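Local coordinates for protein arabinan endo-1,5-alpha-l-arabinosidase A (Cellvibrio cellulosa, PDB 1GYH) that hydrolyses alpha-1,5-linked arabinofuranosyl bonds of linear arabinan, releasing almost exclusively arabinotriose, as part of plant cell wall breakdown, at residues A[273-278]-A[289-294]. Numbering follows the deposited sequence.
Sequences YLVLHA and LKILNL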
loop_
_atom_site.group_PDB
_atom_site.type_symbol
_atom_site.label_atom_id
_atom_site.label_comp_id
_atom_site.label_asym_id
_atom_site.label_seq_id
_atom_site.Cartn_x
_atom_site.Cartn_y
_atom_site.Cartn_z
ATOM N N TYR A 273 13.165 -6.463 -3.015
ATOM C CA TYR A 273 13.084 -5.041 -3.342
ATOM C C TYR A 273 12.018 -4.348 -2.480
ATOM O O TYR A 273 10.952 -4.881 -2.215
ATOM C CB TYR A 273 12.792 -4.845 -4.830
ATOM C CG TYR A 273 13.870 -5.452 -5.769
ATOM C CD1 TYR A 273 13.790 -6.784 -6.162
ATOM C CD2 TYR A 273 14.936 -4.685 -6.260
ATOM C CE1 TYR A 273 14.753 -7.359 -7.008
ATOM C CE2 TYR A 273 15.918 -5.242 -7.119
ATOM C CZ TYR A 273 15.796 -6.576 -7.495
ATOM O OH TYR A 273 16.692 -7.164 -8.363
ATOM N N LEU A 274 12.362 -3.173 -2.014
ATOM C CA LEU A 274 11.461 -2.271 -1.287
ATOM C C LEU A 274 11.060 -1.113 -2.262
ATOM O O LEU A 274 11.929 -0.520 -2.895
ATOM C CB LEU A 274 12.208 -1.691 -0.093
ATOM C CG LEU A 274 11.348 -0.803 0.843
ATOM C CD1 LEU A 274 10.370 -1.584 1.607
ATOM C CD2 LEU A 274 12.223 -0.027 1.800
ATOM N N VAL A 275 9.762 -0.815 -2.360
ATOM C CA VAL A 275 9.196 0.169 -3.337
ATOM C C VAL A 275 8.421 1.211 -2.492
ATOM O O VAL A 275 7.588 0.845 -1.682
ATOM C CB VAL A 275 8.274 -0.518 -4.358
ATOM C CG1 VAL A 275 7.717 0.454 -5.438
ATOM C CG2 VAL A 275 9.035 -1.604 -5.110
ATOM N N LEU A 276 8.738 2.482 -2.647
ATOM C CA LEU A 276 8.139 3.534 -1.802
ATOM C C LEU A 276 8.141 4.913 -2.480
ATOM O O LEU A 276 8.738 5.093 -3.552
ATOM C CB LEU A 276 8.882 3.620 -0.458
ATOM C CG LEU A 276 10.384 3.934 -0.408
ATOM C CD1 LEU A 276 10.648 5.399 -0.722
ATOM C CD2 LEU A 276 10.928 3.666 0.963
ATOM N N HIS A 277 7.458 5.886 -1.859
ATOM C CA HIS A 277 7.621 7.275 -2.283
ATOM C C HIS A 277 8.369 8.068 -1.235
ATOM O O HIS A 277 8.329 7.736 -0.047
ATOM C CB HIS A 277 6.290 7.949 -2.668
ATOM C CG HIS A 277 5.387 8.264 -1.513
ATOM N ND1 HIS A 277 4.213 7.575 -1.284
ATOM C CD2 HIS A 277 5.463 9.210 -0.545
ATOM C CE1 HIS A 277 3.603 8.082 -0.227
ATOM N NE2 HIS A 277 4.347 9.062 0.257
ATOM N N ALA A 278 9.048 9.105 -1.693
ATOM C CA ALA A 278 9.843 9.956 -0.845
ATOM C C ALA A 278 9.778 11.402 -1.324
ATOM O O ALA A 278 9.918 11.666 -2.515
ATOM C CB ALA A 278 11.316 9.442 -0.797
ATOM N N LEU A 289 9.131 8.236 -6.941
ATOM C CA LEU A 289 9.354 6.796 -6.851
ATOM C C LEU A 289 10.781 6.464 -6.405
ATOM O O LEU A 289 11.758 7.030 -6.918
ATOM C CB LEU A 289 9.129 6.150 -8.209
ATOM C CG LEU A 289 9.413 4.627 -8.238
ATOM C CD1 LEU A 289 8.418 3.879 -7.395
ATOM C CD2 LEU A 289 9.373 4.153 -9.639
ATOM N N LYS A 290 10.892 5.515 -5.479
ATOM C CA LYS A 290 12.200 4.968 -5.090
ATOM C C LYS A 290 12.082 3.427 -4.963
ATOM O O LYS A 290 11.132 2.919 -4.377
ATOM C CB LYS A 290 12.754 5.608 -3.817
ATOM C CG LYS A 290 13.122 7.034 -3.897
ATOM C CD LYS A 290 14.246 7.395 -4.887
ATOM C CE LYS A 290 14.291 8.885 -5.172
ATOM N NZ LYS A 290 15.419 9.338 -6.053
ATOM N N ILE A 291 13.012 2.711 -5.600
ATOM C CA ILE A 291 13.160 1.251 -5.468
ATOM C C ILE A 291 14.559 0.999 -4.866
ATOM O O ILE A 291 15.566 1.511 -5.381
ATOM C CB ILE A 291 13.055 0.557 -6.842
ATOM C CG1 ILE A 291 11.732 0.908 -7.517
ATOM C CG2 ILE A 291 13.233 -0.977 -6.677
ATOM C CD1 ILE A 291 11.507 0.298 -8.842
ATOM N N LEU A 292 14.596 0.295 -3.738
ATOM C CA LEU A 292 15.818 0.018 -2.985
ATOM C C LEU A 292 16.028 -1.485 -2.881
ATOM O O LEU A 292 15.050 -2.252 -2.826
ATOM C CB LEU A 292 15.755 0.566 -1.558
ATOM C CG LEU A 292 15.655 2.107 -1.388
ATOM C CD1 LEU A 292 14.269 2.470 -1.527
ATOM C CD2 LEU A 292 16.135 2.549 0.015
ATOM N N ASN A 293 17.295 -1.904 -2.858
ATOM C CA ASN A 293 17.613 -3.330 -2.627
ATOM C C ASN A 293 17.379 -3.674 -1.167
ATOM O O ASN A 293 17.828 -2.981 -0.263
ATOM C CB ASN A 293 19.060 -3.651 -3.077
ATOM C CG ASN A 293 19.279 -3.381 -4.561
ATOM O OD1 ASN A 293 18.715 -4.079 -5.421
ATOM N ND2 ASN A 293 20.078 -2.328 -4.880
ATOM N N LEU A 294 16.626 -4.739 -0.937
ATOM C CA LEU A 294 16.238 -5.168 0.382
ATOM C C LEU A 294 17.170 -6.316 0.814
ATOM O O LEU A 294 17.142 -7.412 0.208
ATOM C CB LEU A 294 14.771 -5.619 0.363
ATOM C CG LEU A 294 14.004 -5.876 1.670
ATOM C CD1 LEU A 294 14.093 -4.727 2.648
ATOM C CD2 LEU A 294 12.515 -6.162 1.292
#
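Antiparallel pairing of two neighbouring strands, 271-280 and 286-296, forms this buried beta hairpin, a worked example of one backbone pattern serving two differently packed faces. Leu274 and Leu292 make one hydrogen-bonded pair: Leu274 N donates to Leu292 O at 3.0 Å and Leu292 N donates back to Leu274 O at 2.9 Å, both nearly straight. Leu276 and Lys290 make the next, with Lys290 N to Leu276 O more bent (153°). The hairpin supplies the two middle strands of a four-stranded blade in the five-bladed beta-propeller of this family 43 enzyme, strand 257-268 flanking it on the 271-280 side. On the face bearing Tyr273, Val275 and Ile291, the Tyr273 ring lies alongside the Asn293 amide, CE2 being 3.5 Å from OD1, with the planes 54° apart. Farther along, the Val275 and Leu289 side chains cross obliquely, Val275 CG1 meeting Leu289 CD1 at 4.0 Å; Met12 of strand 11-15 touches both Val275 and Ile291. On the opposite face, Leu276 holds CG in the crowded position between N and the carbonyl carbon (chi1 60°), which puts CD1 3.7 Å from Lys290 CB. The lysine chain bends at chi2, and its NZ hydrogen-bonds to Gln4 OE1 and the carbonyl oxygens of Leu309 and Tyr312.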